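Local coordinates for sphingomyelinase-c (Listeria ivanovii, PDB 1ZWX), which belongs to the DNase I-like clan of the endonuclease/exonuclease/phosphatase family, whose fold is an alpha/beta sandwich built around two mixed beta-sheets, at residues Tyr7-Phe11 with Lys140-Tyr145; Lys186-Ile192 with Phe251-Ala257; Tyr205-Leu209 with Asp248-Val252. The contacts are given in a common frame with arbitrary orientation. Residue numbers count along the deposited sequence, not the author numbering.

Contact 1: Tyr7-Phe11 with Lys140-Tyr145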
ATOM      1  N   TYR A   7     -14.711 -16.868 -11.717  1.00 43.79           N
ATOM      2  CA  TYR A   7     -14.064 -15.543 -11.926  1.00 43.22           C
ATOM      3  C   TYR A   7     -14.837 -14.387 -11.264  1.00 44.63           C
ATOM      4  O   TYR A   7     -15.988 -14.160 -11.615  1.00 44.69           O
ATOM      5  CB  TYR A   7     -13.915 -15.276 -13.419  1.00 40.73           C
ATOM      6  CG  TYR A   7     -13.066 -14.051 -13.757  1.00 39.44           C
ATOM      7  CD1 TYR A   7     -11.689 -14.012 -13.472  1.00 36.80           C
ATOM      8  CD2 TYR A   7     -13.640 -12.939 -14.378  1.00 36.85           C
ATOM      9  CE1 TYR A   7     -10.918 -12.877 -13.814  1.00 37.10           C
ATOM     10  CE2 TYR A   7     -12.884 -11.823 -14.717  1.00 35.52           C
ATOM     11  CZ  TYR A   7     -11.533 -11.781 -14.417  1.00 35.73           C
ATOM     12  OH  TYR A   7     -10.810 -10.661 -14.786  1.00 31.48           O
ATOM     13  N   PRO A   8     -14.186 -13.617 -10.358  1.00 45.89           N
ATOM     14  CA  PRO A   8     -12.775 -13.682  -9.939  1.00 46.27           C
ATOM     15  C   PRO A   8     -12.410 -14.892  -9.083  1.00 46.24           C
ATOM     16  O   PRO A   8     -11.255 -15.313  -9.091  1.00 46.94           O
ATOM     17  CB  PRO A   8     -12.591 -12.389  -9.131  1.00 46.32           C
ATOM     18  CG  PRO A   8     -13.918 -12.107  -8.594  1.00 46.92           C
ATOM     19  CD  PRO A   8     -14.884 -12.505  -9.681  1.00 46.27           C
ATOM     20  N   GLY A   9     -13.367 -15.436  -8.342  1.00 45.86           N
ATOM     21  CA  GLY A   9     -13.139 -16.678  -7.624  1.00 45.44           C
ATOM     22  C   GLY A   9     -12.450 -16.430  -6.303  1.00 44.83           C
ATOM     23  O   GLY A   9     -12.712 -15.415  -5.654  1.00 45.27           O
ATOM     24  N   ASN A  10     -11.583 -17.354  -5.898  1.00 43.53           N
ATOM     25  CA  ASN A  10     -10.884 -17.224  -4.627  1.00 42.71           C
ATOM     26  C   ASN A  10      -9.589 -16.436  -4.861  1.00 41.00           C
ATOM     27  O   ASN A  10      -8.483 -17.034  -4.887  1.00 41.18           O
ATOM     28  CB  ASN A  10     -10.610 -18.592  -3.984  1.00 43.71           C
ATOM     29  CG  ASN A  10      -9.880 -18.478  -2.631  1.00 46.11           C
ATOM     30  OD1 ASN A  10      -9.604 -17.371  -2.128  1.00 47.78           O
ATOM     31  ND2 ASN A  10      -9.563 -19.630  -2.042  1.00 46.82           N
ATOM     32  N   PHE A  11      -9.744 -15.118  -5.085  1.00 36.93           N
ATOM     33  CA  PHE A  11      -8.615 -14.198  -5.254  1.00 33.41           C
ATOM     34  C   PHE A  11      -8.415 -13.424  -3.979  1.00 31.76           C
ATOM     35  O   PHE A  11      -9.379 -12.936  -3.381  1.00 30.58           O
ATOM     36  CB  PHE A  11      -8.849 -13.218  -6.381  1.00 32.51           C
ATOM     37  CG  PHE A  11      -7.583 -12.715  -7.021  1.00 31.43           C
ATOM     38  CD1 PHE A  11      -6.860 -13.536  -7.890  1.00 29.39           C
ATOM     39  CD2 PHE A  11      -7.099 -11.415  -6.749  1.00 29.11           C
ATOM     40  CE1 PHE A  11      -5.701 -13.085  -8.504  1.00 30.92           C
ATOM     41  CE2 PHE A  11      -5.939 -10.949  -7.368  1.00 27.79           C
ATOM     42  CZ  PHE A  11      -5.216 -11.775  -8.235  1.00 30.83           C
ATOM     43  N   LYS A 140      -3.708 -15.662 -13.888  1.00 22.41           N
ATOM     44  CA  LYS A 140      -3.885 -16.773 -12.987  1.00 23.93           C
ATOM     45  C   LYS A 140      -4.746 -17.844 -13.706  1.00 24.55           C
ATOM     46  O   LYS A 140      -5.944 -17.650 -13.906  1.00 23.76           O
ATOM     47  CB  LYS A 140      -4.559 -16.336 -11.692  1.00 23.02           C
ATOM     48  CG  LYS A 140      -4.714 -17.449 -10.646  1.00 24.70           C
ATOM     49  CD  LYS A 140      -5.525 -16.988  -9.445  1.00 24.50           C
ATOM     50  CE  LYS A 140      -5.770 -18.110  -8.437  1.00 26.38           C
ATOM     51  NZ  LYS A 140      -6.464 -17.747  -7.177  1.00 24.77           N
ATOM     52  N   ASN A 141      -4.113 -18.950 -14.088  1.00 24.78           N
ATOM     53  CA  ASN A 141      -4.832 -20.107 -14.643  1.00 25.15           C
ATOM     54  C   ASN A 141      -5.762 -19.705 -15.795  1.00 24.87           C
ATOM     55  O   ASN A 141      -6.934 -20.090 -15.803  1.00 26.27           O
ATOM     56  CB  ASN A 141      -5.588 -20.839 -13.533  1.00 24.90           C
ATOM     57  CG  ASN A 141      -4.655 -21.353 -12.417  1.00 28.55           C
ATOM     58  OD1 ASN A 141      -3.499 -21.685 -12.671  1.00 31.54           O
ATOM     59  ND2 ASN A 141      -5.153 -21.379 -11.176  1.00 28.57           N
ATOM     60  N   GLY A 142      -5.247 -18.889 -16.714  1.00 23.73           N
ATOM     61  CA  GLY A 142      -5.950 -18.523 -17.945  1.00 24.56           C
ATOM     62  C   GLY A 142      -6.805 -17.272 -17.807  1.00 26.11           C
ATOM     63  O   GLY A 142      -7.484 -16.852 -18.773  1.00 26.51           O
ATOM     64  N   LYS A 143      -6.754 -16.671 -16.616  1.00 25.48           N
ATOM     65  CA  LYS A 143      -7.647 -15.562 -16.269  1.00 26.13           C
ATOM     66  C   LYS A 143      -6.859 -14.308 -15.875  1.00 26.12           C
ATOM     67  O   LYS A 143      -5.945 -14.380 -15.048  1.00 26.30           O
ATOM     68  CB  LYS A 143      -8.544 -16.007 -15.117  1.00 25.42           C
ATOM     69  CG  LYS A 143      -9.497 -17.147 -15.508  1.00 29.53           C
ATOM     70  CD  LYS A 143     -10.222 -17.728 -14.303  1.00 30.62           C
ATOM     71  CE  LYS A 143      -9.253 -18.347 -13.319  1.00 36.64           C
ATOM     72  NZ  LYS A 143      -9.879 -18.738 -12.018  1.00 38.39           N
ATOM     73  N   PRO A 144      -7.229 -13.152 -16.456  1.00 27.05           N
ATOM     74  CA  PRO A 144      -6.530 -11.904 -16.136  1.00 26.26           C
ATOM     75  C   PRO A 144      -7.044 -11.190 -14.883  1.00 26.64           C
ATOM     76  O   PRO A 144      -8.268 -11.218 -14.553  1.00 25.17           O
ATOM     77  CB  PRO A 144      -6.757 -11.057 -17.376  1.00 26.61           C
ATOM     78  CG  PRO A 144      -8.112 -11.576 -17.959  1.00 27.06           C
ATOM     79  CD  PRO A 144      -8.342 -12.957 -17.417  1.00 26.04           C
ATOM     80  N   TYR A 145      -6.107 -10.551 -14.179  1.00 25.71           N
ATOM     81  CA  TYR A 145      -6.432  -9.760 -12.986  1.00 25.44           C
ATOM     82  C   TYR A 145      -5.578  -8.514 -13.060  1.00 25.23           C
ATOM     83  O   TYR A 145      -4.409  -8.586 -13.445  1.00 24.83           O
ATOM     84  CB  TYR A 145      -6.191 -10.515 -11.673  1.00 25.89           C
ATOM     85  CG  TYR A 145      -7.048 -11.739 -11.486  1.00 27.53           C
ATOM     86  CD1 TYR A 145      -8.181 -11.713 -10.700  1.00 27.25           C
ATOM     87  CD2 TYR A 145      -6.704 -12.950 -12.108  1.00 28.43           C
ATOM     88  CE1 TYR A 145      -8.986 -12.875 -10.533  1.00 29.39           C
ATOM     89  CE2 TYR A 145      -7.485 -14.091 -11.952  1.00 27.16           C
ATOM     90  CZ  TYR A 145      -8.604 -14.061 -11.171  1.00 29.11           C
ATOM     91  OH  TYR A 145      -9.341 -15.215 -11.044  1.00 28.45           O
TER
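Two tyrosine hydroxyls, one from each side, carry the polar part of this contact. Y7 OH donates to P144 O at 2.6 Å, and Y145 OH donates to P8 O at 2.7 Å, so each segment presents a proline carbonyl to the other's phenol. Y7 OH is also hydrogen-bonded to I189 N of the neighbouring strand 189-193. The amino group of K140 comes near the N-terminal backbone too, with NZ 3.1 Å from N10 O, but the angle is poor and its real partner is D48, by a salt bridge.

These polar links frame an aromatic cluster centred on Y145. One face of its ring takes F11 in an offset stack, with centroids 4.0 Å apart and planes 6° from parallel; the opposite face receives the edge of Y7, with centroids 5.2 Å apart and planes at 60°. The peptide bond before P8 is cis, and P8 CB packs 3.9 Å from Y145 CE1. Farther out, K140 CD lies 4.0 Å from F11 CD1, at the edge of that ring, while K143 CB is 4.1 Å from Y7 CD1.

K140 to K143 form the type I' turn of the hairpin between strands 132-140 and 143-151, with N141 and G142 at its tip. The two hydroxyl bonds and the ring cluster fasten the loop before strand 12-20, of one sheet, to this hairpin of the other. The chemistry implies that an aromatic ring can be held by its faces and its hydroxyl at once: Y145 is buried, yet its polar atom is satisfied.

Contact 2: Lys186-Ile192 with Phe251-Ala257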
ATOM      1  N   LYS A 186     -14.403  -4.679 -19.841  1.00 32.19           N
ATOM      2  CA  LYS A 186     -15.265  -4.597 -18.674  1.00 31.46           C
ATOM      3  C   LYS A 186     -15.484  -5.929 -18.002  1.00 31.29           C
ATOM      4  O   LYS A 186     -15.856  -5.969 -16.834  1.00 30.86           O
ATOM      5  CB  LYS A 186     -16.614  -3.947 -19.051  1.00 32.55           C
ATOM      6  CG  LYS A 186     -16.431  -2.614 -19.776  1.00 34.33           C
ATOM      7  CD  LYS A 186     -15.673  -1.621 -18.899  1.00 41.28           C
ATOM      8  CE  LYS A 186     -15.935  -0.177 -19.294  1.00 43.63           C
ATOM      9  NZ  LYS A 186     -15.614   0.741 -18.174  1.00 46.28           N
ATOM     10  N   ASP A 187     -15.290  -7.028 -18.740  1.00 30.29           N
ATOM     11  CA  ASP A 187     -15.453  -8.338 -18.136  1.00 31.28           C
ATOM     12  C   ASP A 187     -14.182  -8.771 -17.378  1.00 30.48           C
ATOM     13  O   ASP A 187     -14.129  -9.867 -16.864  1.00 29.69           O
ATOM     14  CB  ASP A 187     -15.891  -9.421 -19.146  1.00 31.62           C
ATOM     15  CG  ASP A 187     -14.968  -9.521 -20.342  1.00 35.08           C
ATOM     16  OD1 ASP A 187     -13.806  -9.060 -20.285  1.00 38.06           O
ATOM     17  OD2 ASP A 187     -15.386 -10.108 -21.368  1.00 38.53           O
ATOM     18  N   GLU A 188     -13.206  -7.871 -17.263  1.00 30.20           N
ATOM     19  CA  GLU A 188     -12.016  -8.138 -16.431  1.00 29.47           C
ATOM     20  C   GLU A 188     -11.982  -7.289 -15.146  1.00 29.76           C
ATOM     21  O   GLU A 188     -12.392  -6.127 -15.166  1.00 29.68           O
ATOM     22  CB  GLU A 188     -10.765  -7.926 -17.274  1.00 29.91           C
ATOM     23  CG  GLU A 188     -10.681  -8.927 -18.405  1.00 31.54           C
ATOM     24  CD  GLU A 188      -9.497  -8.730 -19.327  1.00 32.47           C
ATOM     25  OE1 GLU A 188      -9.563  -9.316 -20.421  1.00 34.24           O
ATOM     26  OE2 GLU A 188      -8.490  -8.038 -19.009  1.00 31.33           O
ATOM     27  N   ILE A 189     -11.492  -7.869 -14.052  1.00 27.29           N
ATOM     28  CA  ILE A 189     -11.535  -7.209 -12.750  1.00 26.35           C
ATOM     29  C   ILE A 189     -10.313  -6.292 -12.531  1.00 25.69           C
ATOM     30  O   ILE A 189      -9.198  -6.615 -12.942  1.00 23.82           O
ATOM     31  CB  ILE A 189     -11.681  -8.228 -11.613  1.00 26.87           C
ATOM     32  CG1 ILE A 189     -11.975  -7.534 -10.264  1.00 23.80           C
ATOM     33  CG2 ILE A 189     -10.426  -9.180 -11.562  1.00 26.71           C
ATOM     34  CD1 ILE A 189     -12.597  -8.412  -9.159  1.00 26.08           C
ATOM     35  N   ILE A 190     -10.565  -5.135 -11.895  1.00 25.38           N
ATOM     36  CA  ILE A 190      -9.512  -4.184 -11.509  1.00 24.04           C
ATOM     37  C   ILE A 190      -9.618  -3.959  -9.998  1.00 23.70           C
ATOM     38  O   ILE A 190     -10.710  -3.665  -9.456  1.00 21.49           O
ATOM     39  CB  ILE A 190      -9.625  -2.836 -12.242  1.00 25.32           C
ATOM     40  CG1 ILE A 190      -9.728  -3.032 -13.745  1.00 26.04           C
ATOM     41  CG2 ILE A 190      -8.442  -1.890 -11.856  1.00 24.40           C
ATOM     42  CD1 ILE A 190      -9.958  -1.739 -14.514  1.00 30.42           C
ATOM     43  N   PHE A 191      -8.475  -4.124  -9.328  1.00 22.83           N
ATOM     44  CA  PHE A 191      -8.352  -3.835  -7.907  1.00 22.67           C
ATOM     45  C   PHE A 191      -7.477  -2.581  -7.752  1.00 22.16           C
ATOM     46  O   PHE A 191      -6.565  -2.325  -8.555  1.00 21.40           O
ATOM     47  CB  PHE A 191      -7.674  -4.971  -7.161  1.00 23.04           C
ATOM     48  CG  PHE A 191      -8.395  -6.291  -7.218  1.00 23.85           C
ATOM     49  CD1 PHE A 191      -8.059  -7.236  -8.184  1.00 25.17           C
ATOM     50  CD2 PHE A 191      -9.351  -6.613  -6.257  1.00 23.55           C
ATOM     51  CE1 PHE A 191      -8.702  -8.487  -8.215  1.00 25.21           C
ATOM     52  CE2 PHE A 191     -10.001  -7.859  -6.276  1.00 27.76           C
ATOM     53  CZ  PHE A 191      -9.640  -8.806  -7.255  1.00 25.34           C
ATOM     54  N   ILE A 192      -7.794  -1.795  -6.734  1.00 22.45           N
ATOM     55  CA  ILE A 192      -7.028  -0.578  -6.423  1.00 21.89           C
ATOM     56  C   ILE A 192      -6.817  -0.656  -4.926  1.00 20.88           C
ATOM     57  O   ILE A 192      -7.758  -0.680  -4.154  1.00 21.21           O
ATOM     58  CB  ILE A 192      -7.770   0.754  -6.798  1.00 22.32           C
ATOM     59  CG1 ILE A 192      -8.140   0.826  -8.285  1.00 22.91           C
ATOM     60  CG2 ILE A 192      -6.863   1.997  -6.448  1.00 22.41           C
ATOM     61  CD1 ILE A 192      -9.188   1.979  -8.582  1.00 22.57           C
ATOM     62  N   PHE A 251      -9.839  -2.060  -2.903  1.00 21.28           N
ATOM     63  CA  PHE A 251     -11.157  -1.887  -3.529  1.00 22.77           C
ATOM     64  C   PHE A 251     -11.242  -2.634  -4.839  1.00 23.06           C
ATOM     65  O   PHE A 251     -10.246  -2.895  -5.479  1.00 23.08           O
ATOM     66  CB  PHE A 251     -11.376  -0.414  -3.907  1.00 22.17           C
ATOM     67  CG  PHE A 251     -11.488   0.533  -2.727  1.00 23.01           C
ATOM     68  CD1 PHE A 251     -10.551   1.566  -2.574  1.00 26.89           C
ATOM     69  CD2 PHE A 251     -12.536   0.422  -1.800  1.00 24.80           C
ATOM     70  CE1 PHE A 251     -10.653   2.501  -1.482  1.00 26.65           C
ATOM     71  CE2 PHE A 251     -12.647   1.315  -0.699  1.00 25.45           C
ATOM     72  CZ  PHE A 251     -11.693   2.375  -0.550  1.00 24.46           C
ATOM     73  N   VAL A 252     -12.478  -2.880  -5.273  1.00 23.45           N
ATOM     74  CA  VAL A 252     -12.764  -3.343  -6.618  1.00 23.91           C
ATOM     75  C   VAL A 252     -13.342  -2.179  -7.403  1.00 24.04           C
ATOM     76  O   VAL A 252     -14.233  -1.473  -6.902  1.00 24.57           O
ATOM     77  CB  VAL A 252     -13.780  -4.519  -6.572  1.00 23.80           C
ATOM     78  CG1 VAL A 252     -14.218  -4.856  -7.994  1.00 24.40           C
ATOM     79  CG2 VAL A 252     -13.163  -5.737  -5.881  1.00 24.43           C
ATOM     80  N   GLU A 253     -12.842  -1.953  -8.600  1.00 24.36           N
ATOM     81  CA  GLU A 253     -13.343  -0.872  -9.427  1.00 25.97           C
ATOM     82  C   GLU A 253     -14.739  -1.194 -10.007  1.00 27.19           C
ATOM     83  O   GLU A 253     -14.974  -2.317 -10.471  1.00 25.72           O
ATOM     84  CB  GLU A 253     -12.358  -0.536 -10.528  1.00 25.73           C
ATOM     85  CG  GLU A 253     -12.391   0.959 -11.008  1.00 31.77           C
ATOM     86  CD  GLU A 253     -13.217   1.175 -12.280  1.00 37.42           C
ATOM     87  OE1 GLU A 253     -13.718   0.188 -12.868  1.00 39.59           O
ATOM     88  OE2 GLU A 253     -13.336   2.334 -12.724  1.00 38.20           O
ATOM     89  N   ASN A 254     -15.637  -0.192 -10.009  1.00 27.57           N
ATOM     90  CA  ASN A 254     -17.066  -0.450 -10.286  1.00 29.40           C
ATOM     91  C   ASN A 254     -17.435  -0.622 -11.748  1.00 29.66           C
ATOM     92  O   ASN A 254     -18.468  -1.219 -12.050  1.00 31.62           O
ATOM     93  CB  ASN A 254     -17.990   0.610  -9.633  1.00 28.98           C
ATOM     94  CG  ASN A 254     -18.196   0.379  -8.130  1.00 29.00           C
ATOM     95  OD1 ASN A 254     -18.015  -0.719  -7.603  1.00 31.33           O
ATOM     96  ND2 ASN A 254     -18.576   1.442  -7.424  1.00 33.92           N
ATOM     97  N   GLY A 255     -16.641  -0.096 -12.659  1.00 30.29           N
ATOM     98  CA  GLY A 255     -16.997  -0.214 -14.068  1.00 32.79           C
ATOM     99  C   GLY A 255     -16.573  -1.544 -14.704  1.00 33.42           C
ATOM    100  O   GLY A 255     -16.832  -1.790 -15.878  1.00 34.58           O
ATOM    101  N   HIS A 256     -15.917  -2.395 -13.926  1.00 33.37           N
ATOM    102  CA  HIS A 256     -15.342  -3.635 -14.440  1.00 32.86           C
ATOM    103  C   HIS A 256     -15.845  -4.811 -13.636  1.00 33.53           C
ATOM    104  O   HIS A 256     -16.704  -4.647 -12.761  1.00 33.70           O
ATOM    105  CB  HIS A 256     -13.819  -3.534 -14.440  1.00 32.15           C
ATOM    106  CG  HIS A 256     -13.307  -2.555 -15.432  1.00 30.44           C
ATOM    107  ND1 HIS A 256     -13.452  -1.196 -15.269  1.00 30.39           N
ATOM    108  CD2 HIS A 256     -12.689  -2.728 -16.620  1.00 29.10           C
ATOM    109  CE1 HIS A 256     -12.918  -0.571 -16.302  1.00 30.02           C
ATOM    110  NE2 HIS A 256     -12.443  -1.478 -17.134  1.00 31.11           N
ATOM    111  N   ALA A 257     -15.332  -6.011 -13.914  1.00 33.36           N
ATOM    112  CA  ALA A 257     -15.917  -7.214 -13.333  1.00 33.35           C
ATOM    113  C   ALA A 257     -15.843  -7.238 -11.826  1.00 34.25           C
ATOM    114  O   ALA A 257     -14.861  -6.772 -11.236  1.00 34.03           O
ATOM    115  CB  ALA A 257     -15.249  -8.474 -13.901  1.00 33.47           C
TER
HETATM  116  O   HOH W   1     -13.468  -4.478 -11.430  1.00 27.80           O
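Neighbouring strands of a mixed sheet meet here antiparallel, and the pairing extends past the edge strand 248-252 into the type I turn E253-H256. At the start, K186 lays CD over one face of the H256 ring, 3.9 Å from its centroid. E188 O then accepts from A257 N at 3.2 Å. I189 packs CB against A257 CB at 4.2 Å and CD1 against V252 CG1 at 4.1 Å. At I190, N donates to a water at 3.0 Å, which lies 2.8 Å from E253 O and 2.7 Å from A257 O and so fills the gap where the backbones diverge; I190 O accepts from E253 N at 2.9 Å. The I190 methyl CD1 sits over the other face of H256, 3.4 Å from the centroid, and H256 ND1 donates to E253 OE1 at 2.8 Å, while Q176 holds OE2. F191 and V252 form a non-hydrogen-bonded pair. I192 and F251 are the hydrogen-bonded one: I192 N reaches F251 O at 3.0 Å, and F251 N reaches I192 O at 2.8 Å.

Contact 3: Tyr205-Leu209 with Asp248-Val252. Unlike the reference sequence in segment 205-209: L209 (reference Phe).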
ATOM      1  N   TYR A 205     -13.959  10.423   2.455  1.00 24.56           N
ATOM      2  CA  TYR A 205     -14.186   9.004   2.111  1.00 25.35           C
ATOM      3  C   TYR A 205     -15.301   8.865   1.065  1.00 25.83           C
ATOM      4  O   TYR A 205     -15.114   8.236   0.027  1.00 24.93           O
ATOM      5  CB  TYR A 205     -14.507   8.164   3.333  1.00 25.35           C
ATOM      6  CG  TYR A 205     -14.655   6.688   2.961  1.00 26.85           C
ATOM      7  CD1 TYR A 205     -13.524   5.849   2.860  1.00 26.87           C
ATOM      8  CD2 TYR A 205     -15.904   6.147   2.671  1.00 26.94           C
ATOM      9  CE1 TYR A 205     -13.652   4.507   2.498  1.00 26.08           C
ATOM     10  CE2 TYR A 205     -16.041   4.781   2.307  1.00 26.34           C
ATOM     11  CZ  TYR A 205     -14.914   3.987   2.207  1.00 26.84           C
ATOM     12  OH  TYR A 205     -15.052   2.661   1.864  1.00 27.18           O
ATOM     13  N   HIS A 206     -16.442   9.509   1.319  1.00 26.99           N
ATOM     14  CA  HIS A 206     -17.536   9.566   0.340  1.00 27.55           C
ATOM     15  C   HIS A 206     -17.052   9.980  -1.015  1.00 27.04           C
ATOM     16  O   HIS A 206     -17.336   9.301  -2.020  1.00 26.65           O
ATOM     17  CB  HIS A 206     -18.679  10.507   0.816  1.00 29.19           C
ATOM     18  CG  HIS A 206     -19.702  10.781  -0.247  1.00 33.51           C
ATOM     19  ND1 HIS A 206     -19.481  11.658  -1.288  1.00 38.31           N
ATOM     20  CD2 HIS A 206     -20.939  10.263  -0.449  1.00 37.53           C
ATOM     21  CE1 HIS A 206     -20.537  11.673  -2.085  1.00 39.18           C
ATOM     22  NE2 HIS A 206     -21.434  10.830  -1.601  1.00 39.04           N
ATOM     23  N   ASP A 207     -16.292  11.078  -1.075  1.00 26.01           N
ATOM     24  CA  ASP A 207     -15.806  11.576  -2.344  1.00 25.35           C
ATOM     25  C   ASP A 207     -14.799  10.651  -3.025  1.00 25.44           C
ATOM     26  O   ASP A 207     -14.763  10.570  -4.259  1.00 25.57           O
ATOM     27  CB  ASP A 207     -15.181  12.957  -2.174  1.00 26.53           C
ATOM     28  CG  ASP A 207     -16.236  14.063  -2.012  1.00 29.38           C
ATOM     29  OD1 ASP A 207     -17.438  13.771  -1.759  1.00 31.06           O
ATOM     30  OD2 ASP A 207     -15.832  15.217  -2.118  1.00 35.44           O
ATOM     31  N   MET A 208     -13.945  10.018  -2.225  1.00 24.91           N
ATOM     32  CA  MET A 208     -12.969   9.042  -2.761  1.00 24.61           C
ATOM     33  C   MET A 208     -13.682   7.927  -3.534  1.00 23.80           C
ATOM     34  O   MET A 208     -13.222   7.534  -4.609  1.00 24.51           O
ATOM     35  CB  MET A 208     -12.162   8.399  -1.641  1.00 23.55           C
ATOM     36  CG  MET A 208     -11.253   7.232  -2.156  1.00 22.15           C
ATOM     37  SD  MET A 208     -10.019   6.745  -0.929  1.00 24.58           S
ATOM     38  CE  MET A 208     -11.011   5.997   0.312  1.00 19.81           C
ATOM     39  N   LEU A 209     -14.785   7.430  -2.977  1.00 24.46           N
ATOM     40  CA  LEU A 209     -15.596   6.396  -3.672  1.00 25.86           C
ATOM     41  C   LEU A 209     -15.938   6.861  -5.086  1.00 25.88           C
ATOM     42  O   LEU A 209     -15.789   6.104  -6.077  1.00 25.53           O
ATOM     43  CB  LEU A 209     -16.824   5.942  -2.847  1.00 26.55           C
ATOM     44  CG  LEU A 209     -16.599   5.324  -1.452  1.00 28.17           C
ATOM     45  CD1 LEU A 209     -17.881   4.811  -0.831  1.00 29.30           C
ATOM     46  CD2 LEU A 209     -15.495   4.248  -1.433  1.00 28.63           C
ATOM     47  N   ASP A 248      -6.048   2.344   5.060  1.00 22.38           N
ATOM     48  CA  ASP A 248      -5.539   1.320   4.112  1.00 22.50           C
ATOM     49  C   ASP A 248      -6.718   0.452   3.612  1.00 21.56           C
ATOM     50  O   ASP A 248      -7.522  -0.057   4.390  1.00 21.00           O
ATOM     51  CB  ASP A 248      -4.494   0.423   4.779  1.00 22.65           C
ATOM     52  CG  ASP A 248      -3.284   1.196   5.311  1.00 25.21           C
ATOM     53  OD1 ASP A 248      -3.342   1.709   6.448  1.00 26.04           O
ATOM     54  OD2 ASP A 248      -2.268   1.234   4.598  1.00 26.05           O
ATOM     55  N   TYR A 249      -6.791   0.312   2.297  1.00 22.46           N
ATOM     56  CA  TYR A 249      -7.937  -0.309   1.642  1.00 22.66           C
ATOM     57  C   TYR A 249      -7.510  -1.127   0.437  1.00 22.44           C
ATOM     58  O   TYR A 249      -6.509  -0.809  -0.237  1.00 23.02           O
ATOM     59  CB  TYR A 249      -8.840   0.774   1.075  1.00 22.91           C
ATOM     60  CG  TYR A 249      -9.354   1.805   2.084  1.00 23.19           C
ATOM     61  CD1 TYR A 249      -8.706   3.028   2.243  1.00 25.04           C
ATOM     62  CD2 TYR A 249     -10.511   1.549   2.831  1.00 27.11           C
ATOM     63  CE1 TYR A 249      -9.191   3.995   3.170  1.00 23.33           C
ATOM     64  CE2 TYR A 249     -11.008   2.499   3.768  1.00 26.10           C
ATOM     65  CZ  TYR A 249     -10.335   3.715   3.909  1.00 25.03           C
ATOM     66  OH  TYR A 249     -10.846   4.633   4.790  1.00 23.82           O
ATOM     67  N   ILE A 250      -8.335  -2.121   0.106  1.00 22.19           N
ATOM     68  CA  ILE A 250      -8.247  -2.742  -1.210  1.00 22.03           C
ATOM     69  C   ILE A 250      -9.656  -2.776  -1.803  1.00 21.41           C
ATOM     70  O   ILE A 250     -10.508  -3.469  -1.294  1.00 21.65           O
ATOM     71  CB  ILE A 250      -7.629  -4.173  -1.199  1.00 22.25           C
ATOM     72  CG1 ILE A 250      -6.296  -4.218  -0.389  1.00 22.99           C
ATOM     73  CG2 ILE A 250      -7.370  -4.598  -2.643  1.00 20.20           C
ATOM     74  CD1 ILE A 250      -5.924  -5.617   0.120  1.00 22.21           C
ATOM     75  N   PHE A 251      -9.839  -2.060  -2.903  1.00 21.28           N
ATOM     76  CA  PHE A 251     -11.157  -1.887  -3.529  1.00 22.77           C
ATOM     77  C   PHE A 251     -11.242  -2.634  -4.839  1.00 23.06           C
ATOM     78  O   PHE A 251     -10.246  -2.895  -5.479  1.00 23.08           O
ATOM     79  CB  PHE A 251     -11.376  -0.414  -3.907  1.00 22.17           C
ATOM     80  CG  PHE A 251     -11.488   0.533  -2.727  1.00 23.01           C
ATOM     81  CD1 PHE A 251     -10.551   1.566  -2.574  1.00 26.89           C
ATOM     82  CD2 PHE A 251     -12.536   0.422  -1.800  1.00 24.80           C
ATOM     83  CE1 PHE A 251     -10.653   2.501  -1.482  1.00 26.65           C
ATOM     84  CE2 PHE A 251     -12.647   1.315  -0.699  1.00 25.45           C
ATOM     85  CZ  PHE A 251     -11.693   2.375  -0.550  1.00 24.46           C
ATOM     86  N   VAL A 252     -12.478  -2.880  -5.273  1.00 23.45           N
ATOM     87  CA  VAL A 252     -12.764  -3.343  -6.618  1.00 23.91           C
ATOM     88  C   VAL A 252     -13.342  -2.179  -7.403  1.00 24.04           C
ATOM     89  O   VAL A 252     -14.233  -1.473  -6.902  1.00 24.57           O
ATOM     90  CB  VAL A 252     -13.780  -4.519  -6.572  1.00 23.80           C
ATOM     91  CG1 VAL A 252     -14.218  -4.856  -7.994  1.00 24.40           C
ATOM     92  CG2 VAL A 252     -13.163  -5.737  -5.881  1.00 24.43           C
TER
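Side-chain conformation shows how segment 205-209 reaches segment 248-252, although their axes stay 12.7 Å apart at closest approach and run at 36°. On the strand, Y249 and F251 are two residues apart and point toward the helix with the same chi1 well, m, and their rings lie side by side with planes only about 15° apart. On the helix, M208 is the residue aimed straight at them. Its chi1 and chi2 are both t, which extends the chain outward, and chi3 then turns to p (69°). That last bend places CE 3.9 Å from Y249 CE1, over a face of that ring, and 3.8 Å from F251 CZ, at the edge of the other: one methyl serves both aromatics.

The layer being made is that of an alpha/beta sandwich, in which helix 203-212 packs on the outer face of a sheet at its edge strand, 248-252. I250 points to the other face and touches I13 and S15 of strand 12-20, in the second sheet.

Y205 and L209, a helical turn apart and joined by L209 N to Y205 O at 3.1 Å, leave the helix sideways and bend in only at their ends. With chi1 at t, Y205 brings CE1 to 3.6 Å from Y249 CE2, the ring planes meeting obliquely at 43°. Both phenols bond beyond the contact, Y205 OH to S216 and Y249 OH to V198 O. L209, a leucine where the reference sequence has phenylalanine, adopts m at chi1 and t at chi2, setting CD2 4.2 Å from F251 CE2.

Overall arrangement
From the N terminus, contact 1 closes first: residues 7-11 meet the hairpin at 140-145, enclosing 128 residues and tying the approach to strand 12-20 to the opposite sheet. Contact 2 opens only afterwards, so the two follow in series, yet they touch in space, at Y7 and I189. Contact 2 encloses 58 residues and adds strand 248-252 to the edge of the sheet beside strand 189-193. Contact 3 starts within that loop, on helix 203-212, and finishes on the same strand, sharing F251 and V252 with contact 2. Together they join N-terminal loop, sheet and outer helix layer.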